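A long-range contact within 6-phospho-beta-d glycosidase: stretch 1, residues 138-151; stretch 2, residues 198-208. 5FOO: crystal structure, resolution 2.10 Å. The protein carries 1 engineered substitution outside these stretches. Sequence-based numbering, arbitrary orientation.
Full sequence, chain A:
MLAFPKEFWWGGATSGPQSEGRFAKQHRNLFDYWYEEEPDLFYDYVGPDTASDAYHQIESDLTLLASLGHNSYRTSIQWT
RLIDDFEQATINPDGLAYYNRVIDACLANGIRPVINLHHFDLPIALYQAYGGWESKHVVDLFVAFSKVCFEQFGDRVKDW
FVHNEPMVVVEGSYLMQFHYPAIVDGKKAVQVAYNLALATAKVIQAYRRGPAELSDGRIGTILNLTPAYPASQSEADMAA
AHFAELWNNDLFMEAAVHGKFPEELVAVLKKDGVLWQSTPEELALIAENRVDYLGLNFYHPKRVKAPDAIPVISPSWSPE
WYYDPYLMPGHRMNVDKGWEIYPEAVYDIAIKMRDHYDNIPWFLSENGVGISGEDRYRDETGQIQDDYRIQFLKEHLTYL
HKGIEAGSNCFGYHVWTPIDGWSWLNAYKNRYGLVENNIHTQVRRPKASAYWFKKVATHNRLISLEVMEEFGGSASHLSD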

ATOM      1  N   VAL A 138      12.080 -14.127 -11.469  1.00 25.49           N
ATOM      2  CA  VAL A 138      11.104 -13.044 -11.486  1.00 27.40           C
ATOM      3  C   VAL A 138      11.534 -11.810 -10.675  1.00 26.46           C
ATOM      4  O   VAL A 138      11.304 -10.650 -11.123  1.00 24.19           O
ATOM      5  CB  VAL A 138       9.713 -13.517 -11.054  1.00 28.55           C
ATOM      6  CG1 VAL A 138       8.789 -12.331 -10.696  1.00 29.22           C
ATOM      7  CG2 VAL A 138       9.124 -14.402 -12.153  1.00 26.96           C
ATOM      8  N   VAL A 139      12.096 -12.053  -9.501  1.00 25.34           N
ATOM      9  CA  VAL A 139      12.664 -10.982  -8.684  1.00 27.74           C
ATOM     10  C   VAL A 139      13.704 -10.219  -9.459  1.00 28.70           C
ATOM     11  O   VAL A 139      13.740  -8.994  -9.418  1.00 25.35           O
ATOM     12  CB  VAL A 139      13.301 -11.512  -7.419  1.00 27.43           C
ATOM     13  CG1 VAL A 139      14.245 -10.481  -6.784  1.00 28.37           C
ATOM     14  CG2 VAL A 139      12.177 -11.863  -6.449  1.00 28.87           C
ATOM     15  N   ASP A 140      14.552 -10.932 -10.177  1.00 30.69           N
ATOM     16  CA  ASP A 140      15.563 -10.258 -11.033  1.00 30.32           C
ATOM     17  C   ASP A 140      14.924  -9.458 -12.138  1.00 29.57           C
ATOM     18  O   ASP A 140      15.406  -8.411 -12.444  1.00 29.58           O
ATOM     19  CB  ASP A 140      16.549 -11.263 -11.647  1.00 30.25           C
ATOM     20  CG  ASP A 140      17.581 -11.770 -10.637  1.00 32.58           C
ATOM     21  OD1 ASP A 140      17.914 -11.083  -9.664  1.00 33.39           O
ATOM     22  OD2 ASP A 140      18.082 -12.878 -10.812  1.00 38.97           O
ATOM     23  N   LEU A 141      13.848  -9.953 -12.759  1.00 28.43           N
ATOM     24  CA  LEU A 141      13.175  -9.196 -13.796  1.00 27.20           C
ATOM     25  C   LEU A 141      12.484  -7.898 -13.200  1.00 29.38           C
ATOM     26  O   LEU A 141      12.436  -6.837 -13.845  1.00 25.37           O
ATOM     27  CB  LEU A 141      12.166 -10.074 -14.516  1.00 28.19           C
ATOM     28  CG  LEU A 141      12.677 -11.339 -15.191  1.00 29.23           C
ATOM     29  CD1 LEU A 141      11.567 -12.061 -15.920  1.00 30.23           C
ATOM     30  CD2 LEU A 141      13.819 -11.028 -16.152  1.00 27.71           C
ATOM     31  N   PHE A 142      11.985  -8.003 -11.972  1.00 25.05           N
ATOM     32  CA  PHE A 142      11.448  -6.838 -11.261  1.00 27.53           C
ATOM     33  C   PHE A 142      12.540  -5.761 -11.071  1.00 26.66           C
ATOM     34  O   PHE A 142      12.312  -4.569 -11.281  1.00 23.83           O
ATOM     35  CB  PHE A 142      10.808  -7.288  -9.935  1.00 24.33           C
ATOM     36  CG  PHE A 142      10.280  -6.189  -9.072  1.00 25.89           C
ATOM     37  CD1 PHE A 142       9.246  -5.403  -9.493  1.00 22.47           C
ATOM     38  CD2 PHE A 142      10.765  -6.027  -7.792  1.00 25.64           C
ATOM     39  CE1 PHE A 142       8.741  -4.438  -8.696  1.00 24.25           C
ATOM     40  CE2 PHE A 142      10.270  -5.033  -6.999  1.00 26.14           C
ATOM     41  CZ  PHE A 142       9.272  -4.238  -7.454  1.00 25.38           C
ATOM     42  N   VAL A 143      13.727  -6.204 -10.727  1.00 26.54           N
ATOM     43  CA  VAL A 143      14.883  -5.300 -10.592  1.00 25.92           C
ATOM     44  C   VAL A 143      15.208  -4.615 -11.884  1.00 25.34           C
ATOM     45  O   VAL A 143      15.474  -3.434 -11.901  1.00 31.01           O
ATOM     46  CB  VAL A 143      16.154  -6.049 -10.086  1.00 25.50           C
ATOM     47  CG1 VAL A 143      17.409  -5.169 -10.124  1.00 23.19           C
ATOM     48  CG2 VAL A 143      15.903  -6.587  -8.678  1.00 26.30           C
ATOM     49  N   ALA A 144      15.199  -5.345 -12.976  1.00 26.38           N
ATOM     50  CA  ALA A 144      15.457  -4.734 -14.250  1.00 25.22           C
ATOM     51  C   ALA A 144      14.400  -3.699 -14.612  1.00 29.39           C
ATOM     52  O   ALA A 144      14.723  -2.604 -15.145  1.00 27.25           O
ATOM     53  CB  ALA A 144      15.612  -5.795 -15.298  1.00 26.67           C
ATOM     54  N   PHE A 145      13.119  -4.012 -14.307  1.00 26.69           N
ATOM     55  CA  PHE A 145      12.047  -3.020 -14.425  1.00 25.49           C
ATOM     56  C   PHE A 145      12.326  -1.755 -13.583  1.00 24.86           C
ATOM     57  O   PHE A 145      12.135  -0.644 -14.062  1.00 23.48           O
ATOM     58  CB  PHE A 145      10.693  -3.673 -14.034  1.00 24.92           C
ATOM     59  CG  PHE A 145       9.643  -2.739 -13.587  1.00 24.17           C
ATOM     60  CD1 PHE A 145       9.121  -1.795 -14.451  1.00 25.61           C
ATOM     61  CD2 PHE A 145       9.056  -2.886 -12.319  1.00 26.88           C
ATOM     62  CE1 PHE A 145       8.102  -0.967 -14.045  1.00 25.70           C
ATOM     63  CE2 PHE A 145       8.074  -2.039 -11.912  1.00 25.76           C
ATOM     64  CZ  PHE A 145       7.587  -1.089 -12.773  1.00 26.04           C
ATOM     65  N   SER A 146      12.734  -1.944 -12.342  1.00 25.67           N
ATOM     66  CA  SER A 146      12.998  -0.815 -11.424  1.00 30.00           C
ATOM     67  C   SER A 146      14.111   0.080 -11.988  1.00 29.69           C
ATOM     68  O   SER A 146      13.988   1.323 -11.929  1.00 27.64           O
ATOM     69  CB  SER A 146      13.296  -1.268  -9.979  1.00 29.08           C
ATOM     70  OG  SER A 146      14.637  -1.782  -9.855  1.00 31.76           O
ATOM     71  N   LYS A 147      15.156  -0.543 -12.555  1.00 27.51           N
ATOM     72  CA  LYS A 147      16.239   0.206 -13.202  1.00 31.46           C
ATOM     73  C   LYS A 147      15.744   1.065 -14.376  1.00 29.55           C
ATOM     74  O   LYS A 147      16.148   2.226 -14.510  1.00 27.42           O
ATOM     75  CB  LYS A 147      17.311  -0.706 -13.766  1.00 34.82           C
ATOM     76  CG  LYS A 147      18.371  -1.217 -12.852  1.00 44.99           C
ATOM     77  CD  LYS A 147      19.509  -1.749 -13.760  1.00 50.40           C
ATOM     78  CE  LYS A 147      20.715  -2.197 -12.989  1.00 58.58           C
ATOM     79  NZ  LYS A 147      20.569  -3.606 -12.519  1.00 62.15           N
ATOM     80  N   VAL A 148      14.868   0.520 -15.229  1.00 27.08           N
ATOM     81  CA  VAL A 148      14.251   1.372 -16.267  1.00 27.23           C
ATOM     82  C   VAL A 148      13.623   2.594 -15.605  1.00 27.19           C
ATOM     83  O   VAL A 148      13.911   3.710 -16.022  1.00 26.08           O
ATOM     84  CB  VAL A 148      13.219   0.615 -17.164  1.00 26.00           C
ATOM     85  CG1 VAL A 148      12.532   1.529 -18.115  1.00 25.08           C
ATOM     86  CG2 VAL A 148      13.894  -0.518 -17.953  1.00 26.70           C
ATOM     87  N   CYS A 149      12.783   2.383 -14.567  1.00 26.13           N
ATOM     88  CA  CYS A 149      12.094   3.485 -13.884  1.00 25.49           C
ATOM     89  C   CYS A 149      13.090   4.554 -13.359  1.00 24.91           C
ATOM     90  O   CYS A 149      12.960   5.732 -13.619  1.00 22.73           O
ATOM     91  CB  CYS A 149      11.269   2.966 -12.740  1.00 27.08           C
ATOM     92  SG  CYS A 149       9.838   1.966 -13.287  1.00 26.63           S
ATOM     93  N   PHE A 150      14.086   4.114 -12.623  1.00 26.46           N
ATOM     94  CA  PHE A 150      15.096   5.044 -12.095  1.00 27.16           C
ATOM     95  C   PHE A 150      15.869   5.827 -13.234  1.00 26.72           C
ATOM     96  O   PHE A 150      16.024   7.044 -13.132  1.00 27.41           O
ATOM     97  CB  PHE A 150      16.064   4.318 -11.217  1.00 24.20           C
ATOM     98  CG  PHE A 150      15.417   3.494 -10.133  1.00 25.06           C
ATOM     99  CD1 PHE A 150      14.268   3.929  -9.478  1.00 24.45           C
ATOM    100  CD2 PHE A 150      16.022   2.312  -9.719  1.00 23.33           C
ATOM    101  CE1 PHE A 150      13.709   3.169  -8.449  1.00 28.36           C
ATOM    102  CE2 PHE A 150      15.512   1.593  -8.677  1.00 25.82           C
ATOM    103  CZ  PHE A 150      14.340   2.015  -8.035  1.00 27.34           C
ATOM    104  N   GLU A 151      16.276   5.137 -14.294  1.00 25.81           N
ATOM    105  CA  GLU A 151      16.950   5.767 -15.422  1.00 27.71           C
ATOM    106  C   GLU A 151      16.065   6.757 -16.149  1.00 30.38           C
ATOM    107  O   GLU A 151      16.514   7.825 -16.518  1.00 28.74           O
ATOM    108  CB  GLU A 151      17.456   4.700 -16.389  1.00 29.30           C
ATOM    109  CG  GLU A 151      18.586   3.921 -15.741  1.00 33.14           C
ATOM    110  CD  GLU A 151      18.957   2.642 -16.437  1.00 37.15           C
ATOM    111  OE1 GLU A 151      18.394   2.339 -17.499  1.00 38.85           O
ATOM    112  OE2 GLU A 151      19.861   1.944 -15.912  1.00 40.38           O
ATOM    113  N   LEU A 198      13.717  -9.682  -0.302  1.00 23.35           N
ATOM    114  CA  LEU A 198      14.911  -9.732  -1.107  1.00 25.20           C
ATOM    115  C   LEU A 198      14.792  -8.794  -2.313  1.00 27.61           C
ATOM    116  O   LEU A 198      15.754  -8.085  -2.631  1.00 27.42           O
ATOM    117  CB  LEU A 198      15.221 -11.136  -1.597  1.00 25.59           C
ATOM    118  CG  LEU A 198      16.427 -11.265  -2.571  1.00 27.51           C
ATOM    119  CD1 LEU A 198      17.729 -10.913  -1.890  1.00 29.30           C
ATOM    120  CD2 LEU A 198      16.496 -12.675  -3.101  1.00 29.93           C
ATOM    121  N   ALA A 199      13.647  -8.796  -2.978  1.00 24.41           N
ATOM    122  CA  ALA A 199      13.384  -7.820  -4.042  1.00 25.75           C
ATOM    123  C   ALA A 199      13.483  -6.376  -3.588  1.00 24.34           C
ATOM    124  O   ALA A 199      13.979  -5.556  -4.306  1.00 29.42           O
ATOM    125  CB  ALA A 199      12.030  -8.069  -4.666  1.00 27.56           C
ATOM    126  N   THR A 200      13.018  -6.093  -2.396  1.00 25.89           N
ATOM    127  CA  THR A 200      13.119  -4.761  -1.809  1.00 27.88           C
ATOM    128  C   THR A 200      14.605  -4.317  -1.742  1.00 30.88           C
ATOM    129  O   THR A 200      14.969  -3.223  -2.206  1.00 24.13           O
ATOM    130  CB  THR A 200      12.502  -4.701  -0.431  1.00 25.60           C
ATOM    131  OG1 THR A 200      11.126  -5.128  -0.466  1.00 24.31           O
ATOM    132  CG2 THR A 200      12.515  -3.255   0.120  1.00 28.07           C
ATOM    133  N   ALA A 201      15.441  -5.206  -1.221  1.00 27.08           N
ATOM    134  CA  ALA A 201      16.869  -4.931  -1.047  1.00 27.19           C
ATOM    135  C   ALA A 201      17.614  -4.832  -2.378  1.00 27.19           C
ATOM    136  O   ALA A 201      18.446  -3.945  -2.539  1.00 29.16           O
ATOM    137  CB  ALA A 201      17.501  -5.991  -0.164  1.00 28.64           C
ATOM    138  N   LYS A 202      17.278  -5.682  -3.347  1.00 24.76           N
ATOM    139  CA  LYS A 202      17.830  -5.587  -4.659  1.00 26.10           C
ATOM    140  C   LYS A 202      17.428  -4.340  -5.448  1.00 26.38           C
ATOM    141  O   LYS A 202      18.240  -3.786  -6.204  1.00 25.63           O
ATOM    142  CB  LYS A 202      17.541  -6.844  -5.470  1.00 28.48           C
ATOM    143  CG  LYS A 202      18.256  -8.047  -4.897  1.00 32.59           C
ATOM    144  CD  LYS A 202      18.227  -9.238  -5.843  1.00 37.34           C
ATOM    145  CE  LYS A 202      19.525  -9.221  -6.615  1.00 43.13           C
ATOM    146  NZ  LYS A 202      19.540 -10.291  -7.622  1.00 49.94           N
ATOM    147  N   VAL A 203      16.195  -3.881  -5.278  1.00 25.56           N
ATOM    148  CA  VAL A 203      15.758  -2.670  -5.950  1.00 24.89           C
ATOM    149  C   VAL A 203      16.477  -1.473  -5.320  1.00 24.47           C
ATOM    150  O   VAL A 203      16.916  -0.539  -6.034  1.00 22.71           O
ATOM    151  CB  VAL A 203      14.212  -2.501  -5.951  1.00 23.59           C
ATOM    152  CG1 VAL A 203      13.844  -1.130  -6.468  1.00 24.15           C
ATOM    153  CG2 VAL A 203      13.647  -3.567  -6.906  1.00 27.21           C
ATOM    154  N   ILE A 204      16.588  -1.503  -4.011  1.00 25.52           N
ATOM    155  CA  ILE A 204      17.338  -0.470  -3.293  1.00 26.27           C
ATOM    156  C   ILE A 204      18.779  -0.424  -3.732  1.00 27.89           C
ATOM    157  O   ILE A 204      19.287   0.653  -3.997  1.00 31.50           O
ATOM    158  CB  ILE A 204      17.205  -0.619  -1.769  1.00 28.18           C
ATOM    159  CG1 ILE A 204      15.762  -0.264  -1.344  1.00 29.03           C
ATOM    160  CG2 ILE A 204      18.231   0.238  -1.038  1.00 26.26           C
ATOM    161  CD1 ILE A 204      15.462  -0.640   0.120  1.00 31.24           C
ATOM    162  N   GLN A 205      19.416  -1.577  -3.896  1.00 32.82           N
ATOM    163  CA  GLN A 205      20.770  -1.592  -4.399  1.00 31.88           C
ATOM    164  C   GLN A 205      20.784  -0.922  -5.766  1.00 30.95           C
ATOM    165  O   GLN A 205      21.671  -0.111  -6.027  1.00 28.00           O
ATOM    166  CB  GLN A 205      21.343  -2.995  -4.493  1.00 33.58           C
ATOM    167  CG  GLN A 205      22.804  -3.140  -4.982  1.00 34.91           C
ATOM    168  CD  GLN A 205      23.209  -4.595  -5.017  1.00 38.95           C
ATOM    169  OE1 GLN A 205      24.133  -5.018  -4.322  1.00 42.63           O
ATOM    170  NE2 GLN A 205      22.445  -5.391  -5.731  1.00 37.22           N
ATOM    171  N   ALA A 206      19.843  -1.283  -6.642  1.00 28.08           N
ATOM    172  CA  ALA A 206      19.860  -0.817  -8.018  1.00 25.42           C
ATOM    173  C   ALA A 206      19.674   0.697  -8.054  1.00 28.43           C
ATOM    174  O   ALA A 206      20.317   1.368  -8.852  1.00 28.57           O
ATOM    175  CB  ALA A 206      18.819  -1.527  -8.882  1.00 29.40           C
ATOM    176  N   TYR A 207      18.857   1.235  -7.132  1.00 29.21           N
ATOM    177  CA  TYR A 207      18.570   2.638  -7.116  1.00 27.31           C
ATOM    178  C   TYR A 207      19.885   3.372  -6.800  1.00 29.12           C
ATOM    179  O   TYR A 207      20.217   4.379  -7.449  1.00 23.44           O
ATOM    180  CB  TYR A 207      17.484   2.989  -6.070  1.00 26.00           C
ATOM    181  CG  TYR A 207      17.266   4.489  -5.972  1.00 24.11           C
ATOM    182  CD1 TYR A 207      16.695   5.145  -7.033  1.00 24.39           C
ATOM    183  CD2 TYR A 207      17.697   5.251  -4.856  1.00 23.20           C
ATOM    184  CE1 TYR A 207      16.503   6.513  -7.013  1.00 26.54           C
ATOM    185  CE2 TYR A 207      17.524   6.630  -4.833  1.00 27.30           C
ATOM    186  CZ  TYR A 207      16.949   7.259  -5.938  1.00 26.94           C
ATOM    187  OH  TYR A 207      16.700   8.599  -6.029  1.00 27.57           O
ATOM    188  N   ARG A 208      20.593   2.866  -5.783  1.00 29.39           N
ATOM    189  CA  ARG A 208      21.782   3.544  -5.246  1.00 28.96           C
ATOM    190  C   ARG A 208      23.027   3.477  -6.135  1.00 28.34           C
ATOM    191  O   ARG A 208      23.829   4.390  -6.109  1.00 25.65           O
ATOM    192  CB  ARG A 208      22.081   3.116  -3.843  1.00 29.07           C
ATOM    193  CG  ARG A 208      20.955   3.531  -2.942  1.00 30.51           C
ATOM    194  CD  ARG A 208      21.254   3.138  -1.545  1.00 31.23           C
ATOM    195  NE  ARG A 208      20.251   3.580  -0.604  1.00 30.72           N
ATOM    196  CZ  ARG A 208      19.917   2.887   0.500  1.00 31.33           C
ATOM    197  NH1 ARG A 208      20.551   1.772   0.831  1.00 31.84           N
ATOM    198  NH2 ARG A 208      18.985   3.352   1.307  1.00 33.98           N
TER

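Two helical stretches, 138-151 and 198-208, pack side by side and run in broadly the same direction. Their axes approach to 9.3 Å and their N-to-C directions differ by 33°. The contact buries 584 Å², both sides summed. Phe150 and Val203 have the most surface covered by the opposing stretch, and the account starts from these two residues.

Val203 is a knob in a hole. Its side chain sits among Phe142, Val143, Ser146 and Phe150, which lie along one side of the first helix. Both methyl groups are engaged. CG2 of Val203 lies 3.7 Å from CE2 of Phe142 and 4.2 Å from CG2 of Val143. CG1 of Val203 lies 3.5 Å from CZ of Phe150. OG of Ser146 lies near both methyls, 3.5 Å from CG1 and 3.6 Å from CG2 of Val203. The Ser146 hydroxyl is satisfied within its own helix: OG of Ser146 donates a hydrogen bond to O of Val143 at 2.8 Å. The backbones are close here, with CA of Val143 5.4 Å from CA of Val203.

Phe150 points its CA-to-CB bond toward the second helix. Its ring meets Val203 and Tyr207 in different ways. CG1 of Val203 is at the ring edge, near the ring plane. CB of Tyr207 lies over one face, 4.0 Å from the centroid of the Phe150 ring and 28° off the ring normal, which makes a CH-pi contact. The closest atoms of that pair are CE2 of Phe150 and CB of Tyr207, at 3.6 Å. The two aromatic rings also form an edge-to-face pair. The edge of Tyr207 is turned toward the face of Phe150, the centroids are 5.0 Å apart and the planes meet at 74°.

Ala206 also points toward the first helix. Its small side chain contacts two longer ones: CB of Ala206 is 4.1 Å from CG1 of Val143 and 4.0 Å from CG of Lys147.

Lys202 combines apolar and charged contacts. CB of Lys202 lies 3.6 Å from CG2 of Val143. Its far end reaches Asp140, where NZ of Lys202 donates a hydrogen bond to OD1 of Asp140 at 2.7 Å, as part of a salt bridge. The CA-to-CB bond of Asp140 points away from the second helix, but the carboxylate end comes nearer.

Toward the start of both stretches, Ala199 packs against two residues. CB of Ala199 is 3.9 Å from CG1 of Val139 and 3.9 Å from CD2 of Phe142.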